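Local coordinates for protein nucleoporin nup120 (PDB 4GQ2) that serves as a structural constituent of the nuclear pore complex, whose components also act as docking partners for transiently associated nuclear transport factors, at residues A470-E482 against Y495-A507. Residues are numbered along the deposited sequence; the frame is centred on the assembly and turned at random.
Sequences AVLSSIVSTIQIE and YKRLLYNEWERFA
I475 packs on the indole of W503 between 470-482 and 495-507. With CG2 anti to the backbone N, I475 lays that methyl over the five-membered ring of W503, 3.7 Å from its centroid and 15° off the ring normal, a CH-pi contact. Its CD1 rests above the six-membered ring near the rim, 3.5 Å from W503 CE3, and also meets CB of F506. The whole side chain is a knob in a hole made by L499, E502, W503 and F506. V471 CG1 lies obliquely between two rings, 3.7 Å from both W503 CZ3 and F506 CE2, while L472, through CA and CB, meets W503 CH2 obliquely. W503 NE1 hydrogen-bonds S420 OG on helix 419-428. Replacing W503 by an alanine would probably strip the I475 methyls of their aromatic floor, open a gap beside V471 and L472, and leave S420 OG without its indole partner. Segments 470-478 and 495-507, parts of helices 464-478 and 492-515, form an obliquely antiparallel pair, at 135° with axes 9.8 Å apart, in the helical insertion between strands 390-395 and 520-525 of the Nup120/160 beta-propeller family region. Beyond the first helix the chain extends and stays on its partner, and I481 shares backbone hydrogen bonds with a chain of another protein. I479 puts CG2 3.6 Å from Y495 CE1 and on CB of L498, and CD1 3.6 Å from E502 CB. I479 O and Q480 O lie at the Y495 ring edge, near its plane, and I481 CB approaches that ring obliquely. Two side-chain polar groups bond within their own segments: T478 OG1 to I475 O, which also takes T478 N from the same face, and E502 OE2 in a 2.8 Å salt bridge to R505 NH1, with the carboxylate oxygen close to the guanidinium plane, at its edge.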
loop_
_atom_site.group_PDB
_atom_site.type_symbol
_atom_site.label_atom_id
_atom_site.label_comp_id
_atom_site.label_asym_id
_atom_site.label_seq_id
_atom_site.Cartn_x
_atom_site.Cartn_y
_atom_site.Cartn_z
ATOM N N ALA A 470 11.616 7.466 9.009
ATOM C CA ALA A 470 12.401 7.444 10.222
ATOM C C ALA A 470 13.024 6.060 10.405
ATOM O O ALA A 470 14.184 5.950 10.806
ATOM C CB ALA A 470 11.538 7.829 11.418
ATOM N N VAL A 471 12.251 5.016 10.093
ATOM C CA VAL A 471 12.745 3.639 10.145
ATOM C C VAL A 471 13.884 3.465 9.156
ATOM O O VAL A 471 14.964 3.032 9.541
ATOM C CB VAL A 471 11.629 2.594 9.884
ATOM C CG1 VAL A 471 12.225 1.223 9.603
ATOM C CG2 VAL A 471 10.707 2.485 11.084
ATOM N N LEU A 472 13.647 3.829 7.892
ATOM C CA LEU A 472 14.663 3.706 6.857
ATOM C C LEU A 472 15.900 4.526 7.207
ATOM O O LEU A 472 17.032 4.043 7.097
ATOM C CB LEU A 472 14.125 4.120 5.478
ATOM C CG LEU A 472 15.112 3.968 4.300
ATOM C CD1 LEU A 472 14.399 3.705 2.982
ATOM C CD2 LEU A 472 16.042 5.168 4.161
ATOM N N SER A 473 15.669 5.774 7.608
ATOM C CA SER A 473 16.751 6.689 7.945
ATOM C C SER A 473 17.641 6.130 9.045
ATOM O O SER A 473 18.857 6.181 8.939
ATOM C CB SER A 473 16.199 8.054 8.358
ATOM O OG SER A 473 17.240 8.889 8.818
ATOM N N SER A 474 17.033 5.596 10.098
ATOM C CA SER A 474 17.798 5.132 11.245
ATOM C C SER A 474 18.593 3.850 10.952
ATOM O O SER A 474 19.670 3.654 11.508
ATOM C CB SER A 474 16.894 4.954 12.463
ATOM O OG SER A 474 16.090 3.802 12.331
ATOM N N ILE A 475 18.063 2.983 10.089
ATOM C CA ILE A 475 18.799 1.796 9.642
ATOM C C ILE A 475 19.943 2.152 8.689
ATOM O O ILE A 475 21.061 1.653 8.846
ATOM C CB ILE A 475 17.862 0.748 9.016
ATOM C CG1 ILE A 475 17.269 -0.111 10.124
ATOM C CG2 ILE A 475 18.610 -0.154 8.039
ATOM C CD1 ILE A 475 15.881 -0.611 9.816
ATOM N N VAL A 476 19.665 3.027 7.721
ATOM C CA VAL A 476 20.675 3.467 6.749
ATOM C C VAL A 476 21.830 4.206 7.442
ATOM O O VAL A 476 22.973 4.108 7.014
ATOM C CB VAL A 476 20.036 4.288 5.594
ATOM C CG1 VAL A 476 21.083 4.928 4.689
ATOM C CG2 VAL A 476 19.147 3.382 4.759
ATOM N N SER A 477 21.529 4.908 8.531
ATOM C CA SER A 477 22.533 5.686 9.264
ATOM C C SER A 477 23.494 4.830 10.097
ATOM O O SER A 477 24.595 5.264 10.397
ATOM C CB SER A 477 21.852 6.713 10.168
ATOM O OG SER A 477 21.209 6.063 11.247
ATOM N N THR A 478 23.074 3.624 10.475
ATOM C CA THR A 478 23.922 2.746 11.280
ATOM C C THR A 478 24.886 1.920 10.442
ATOM O O THR A 478 25.848 1.367 10.970
ATOM C CB THR A 478 23.109 1.773 12.173
ATOM O OG1 THR A 478 22.222 0.989 11.366
ATOM C CG2 THR A 478 22.316 2.521 13.231
ATOM N N ILE A 479 24.631 1.819 9.141
ATOM C CA ILE A 479 25.422 0.920 8.302
ATOM C C ILE A 479 26.480 1.666 7.505
ATOM O O ILE A 479 26.173 2.574 6.738
ATOM C CB ILE A 479 24.535 0.042 7.384
ATOM C CG1 ILE A 479 23.379 -0.588 8.180
ATOM C CG2 ILE A 479 25.364 -1.035 6.703
ATOM C CD1 ILE A 479 23.799 -1.341 9.433
ATOM N N GLN A 480 27.732 1.266 7.697
ATOM C CA GLN A 480 28.862 1.969 7.106
ATOM C C GLN A 480 29.414 1.223 5.904
ATOM O O GLN A 480 29.534 0.001 5.923
ATOM C CB GLN A 480 29.959 2.180 8.152
ATOM C CG GLN A 480 29.521 3.025 9.342
ATOM C CD GLN A 480 30.608 3.194 10.389
ATOM O OE1 GLN A 480 31.703 2.630 10.276
ATOM N NE2 GLN A 480 30.309 3.978 11.420
ATOM N N ILE A 481 29.729 1.978 4.856
ATOM C CA ILE A 481 30.326 1.434 3.651
ATOM C C ILE A 481 31.853 1.510 3.745
ATOM O O ILE A 481 32.419 2.540 4.132
ATOM C CB ILE A 481 29.794 2.142 2.379
ATOM C CG1 ILE A 481 30.267 1.414 1.118
ATOM C CG2 ILE A 481 30.178 3.619 2.359
ATOM C CD1 ILE A 481 29.581 1.865 -0.158
ATOM N N GLU A 482 32.508 0.410 3.393
ATOM C CA GLU A 482 33.958 0.314 3.505
ATOM C C GLU A 482 34.673 0.202 2.169
ATOM O O GLU A 482 34.172 -0.442 1.243
ATOM C CB GLU A 482 34.345 -0.857 4.407
ATOM C CG GLU A 482 34.371 -0.471 5.874
ATOM C CD GLU A 482 34.280 -1.661 6.797
ATOM O OE1 GLU A 482 33.341 -2.473 6.631
ATOM O OE2 GLU A 482 35.141 -1.769 7.697
ATOM N N TYR A 495 28.537 -4.101 2.146
ATOM C CA TYR A 495 27.541 -3.118 2.532
ATOM C C TYR A 495 26.137 -3.721 2.417
ATOM O O TYR A 495 25.353 -3.666 3.368
ATOM C CB TYR A 495 27.657 -1.848 1.688
ATOM C CG TYR A 495 26.623 -0.814 2.056
ATOM C CD1 TYR A 495 26.707 -0.121 3.262
ATOM C CD2 TYR A 495 25.548 -0.543 1.212
ATOM C CE1 TYR A 495 25.755 0.818 3.614
ATOM C CE2 TYR A 495 24.591 0.400 1.557
ATOM C CZ TYR A 495 24.703 1.075 2.758
ATOM O OH TYR A 495 23.765 2.015 3.108
ATOM N N LYS A 496 25.851 -4.320 1.259
ATOM C CA LYS A 496 24.569 -4.970 1.006
ATOM C C LYS A 496 24.235 -5.972 2.101
ATOM O O LYS A 496 23.152 -5.913 2.684
ATOM C CB LYS A 496 24.553 -5.636 -0.371
ATOM C CG LYS A 496 24.589 -4.642 -1.525
ATOM C CD LYS A 496 24.691 -5.353 -2.864
ATOM C CE LYS A 496 24.996 -4.385 -3.996
ATOM N NZ LYS A 496 23.860 -3.464 -4.297
ATOM N N ARG A 497 25.178 -6.858 2.410
ATOM C CA ARG A 497 24.962 -7.898 3.416
ATOM C C ARG A 497 24.664 -7.308 4.800
ATOM O O ARG A 497 23.722 -7.745 5.483
ATOM C CB ARG A 497 26.161 -8.859 3.465
ATOM C CG ARG A 497 25.953 -10.095 4.334
ATOM C CD ARG A 497 27.224 -10.939 4.440
ATOM N NE ARG A 497 28.294 -10.252 5.168
ATOM C CZ ARG A 497 28.422 -10.229 6.495
ATOM N NH1 ARG A 497 27.556 -10.870 7.278
ATOM N NH2 ARG A 497 29.425 -9.560 7.043
ATOM N N LEU A 498 25.448 -6.308 5.208
ATOM C CA LEU A 498 25.250 -5.688 6.523
ATOM C C LEU A 498 23.935 -4.896 6.587
ATOM O O LEU A 498 23.236 -4.938 7.597
ATOM C CB LEU A 498 26.441 -4.800 6.910
ATOM C CG LEU A 498 27.817 -5.436 7.157
ATOM C CD1 LEU A 498 28.859 -4.339 7.304
ATOM C CD2 LEU A 498 27.831 -6.340 8.384
ATOM N N LEU A 499 23.604 -4.184 5.511
ATOM C CA LEU A 499 22.321 -3.479 5.422
ATOM C C LEU A 499 21.150 -4.467 5.545
ATOM O O LEU A 499 20.196 -4.216 6.284
ATOM C CB LEU A 499 22.226 -2.667 4.119
ATOM C CG LEU A 499 21.010 -1.756 3.864
ATOM C CD1 LEU A 499 20.900 -0.628 4.880
ATOM C CD2 LEU A 499 21.048 -1.179 2.455
ATOM N N TYR A 500 21.245 -5.591 4.837
ATOM C CA TYR A 500 20.211 -6.630 4.863
ATOM C C TYR A 500 19.998 -7.135 6.286
ATOM O O TYR A 500 18.856 -7.232 6.756
ATOM C CB TYR A 500 20.588 -7.800 3.936
ATOM C CG TYR A 500 19.530 -8.883 3.840
ATOM C CD1 TYR A 500 19.385 -9.841 4.846
ATOM C CD2 TYR A 500 18.663 -8.938 2.752
ATOM C CE1 TYR A 500 18.404 -10.817 4.771
ATOM C CE2 TYR A 500 17.690 -9.918 2.661
ATOM C CZ TYR A 500 17.565 -10.857 3.668
ATOM O OH TYR A 500 16.587 -11.820 3.574
ATOM N N ASN A 501 21.100 -7.444 6.967
ATOM C CA ASN A 501 21.053 -8.001 8.324
ATOM C C ASN A 501 20.489 -7.035 9.356
ATOM O O ASN A 501 19.788 -7.448 10.286
ATOM C CB ASN A 501 22.441 -8.489 8.767
ATOM C CG ASN A 501 22.937 -9.681 7.960
ATOM O OD1 ASN A 501 22.173 -10.344 7.248
ATOM N ND2 ASN A 501 24.223 -9.962 8.074
ATOM N N GLU A 502 20.798 -5.754 9.205
ATOM C CA GLU A 502 20.214 -4.753 10.087
ATOM C C GLU A 502 18.692 -4.683 9.898
ATOM O O GLU A 502 17.939 -4.676 10.872
ATOM C CB GLU A 502 20.869 -3.383 9.888
ATOM C CG GLU A 502 20.504 -2.353 10.956
ATOM C CD GLU A 502 20.977 -2.712 12.362
ATOM O OE1 GLU A 502 20.841 -1.863 13.261
ATOM O OE2 GLU A 502 21.481 -3.827 12.586
ATOM N N TRP A 503 18.244 -4.648 8.647
ATOM C CA TRP A 503 16.802 -4.691 8.363
ATOM C C TRP A 503 16.185 -5.922 8.963
ATOM O O TRP A 503 15.163 -5.839 9.640
ATOM C CB TRP A 503 16.547 -4.651 6.868
ATOM C CG TRP A 503 16.560 -3.269 6.258
ATOM C CD1 TRP A 503 17.522 -2.717 5.423
ATOM C CD2 TRP A 503 15.545 -2.225 6.406
ATOM N NE1 TRP A 503 17.180 -1.440 5.058
ATOM C CE2 TRP A 503 16.006 -1.086 5.611
ATOM C CE3 TRP A 503 14.334 -2.126 7.088
ATOM C CZ2 TRP A 503 15.280 0.094 5.526
ATOM C CZ3 TRP A 503 13.610 -0.937 6.992
ATOM C CH2 TRP A 503 14.072 0.145 6.230
ATOM N N GLU A 504 16.817 -7.077 8.751
ATOM C CA GLU A 504 16.343 -8.321 9.338
ATOM C C GLU A 504 16.173 -8.262 10.856
ATOM O O GLU A 504 15.133 -8.688 11.379
ATOM C CB GLU A 504 17.245 -9.492 8.968
ATOM C CG GLU A 504 16.738 -10.823 9.512
ATOM C CD GLU A 504 17.310 -12.008 8.772
ATOM O OE1 GLU A 504 18.554 -12.103 8.673
ATOM O OE2 GLU A 504 16.512 -12.845 8.296
ATOM N N ARG A 505 17.176 -7.735 11.554
ATOM C CA ARG A 505 17.107 -7.622 13.014
ATOM C C ARG A 505 15.921 -6.770 13.424
ATOM O O ARG A 505 15.181 -7.119 14.345
ATOM C CB ARG A 505 18.383 -7.005 13.590
ATOM C CG ARG A 505 19.546 -7.969 13.704
ATOM C CD ARG A 505 20.809 -7.277 14.205
ATOM N NE ARG A 505 21.982 -8.010 13.737
ATOM C CZ ARG A 505 22.819 -7.586 12.792
ATOM N NH1 ARG A 505 22.657 -6.393 12.222
ATOM N NH2 ARG A 505 23.840 -8.357 12.435
ATOM N N PHE A 506 15.751 -5.646 12.734
ATOM C CA PHE A 506 14.659 -4.743 13.027
ATOM C C PHE A 506 13.308 -5.439 12.836
ATOM O O PHE A 506 12.423 -5.328 13.691
ATOM C CB PHE A 506 14.751 -3.480 12.175
ATOM C CG PHE A 506 13.765 -2.437 12.571
ATOM C CD1 PHE A 506 13.995 -1.637 13.684
ATOM C CD2 PHE A 506 12.580 -2.277 11.860
ATOM C CE1 PHE A 506 13.069 -0.678 14.068
ATOM C CE2 PHE A 506 11.647 -1.321 12.240
ATOM C CZ PHE A 506 11.892 -0.519 13.346
ATOM N N ALA A 507 13.172 -6.173 11.731
ATOM C CA ALA A 507 11.952 -6.919 11.433
ATOM C C ALA A 507 11.670 -7.971 12.494
ATOM O O ALA A 507 10.514 -8.159 12.894
ATOM C CB ALA A 507 12.031 -7.551 10.050
#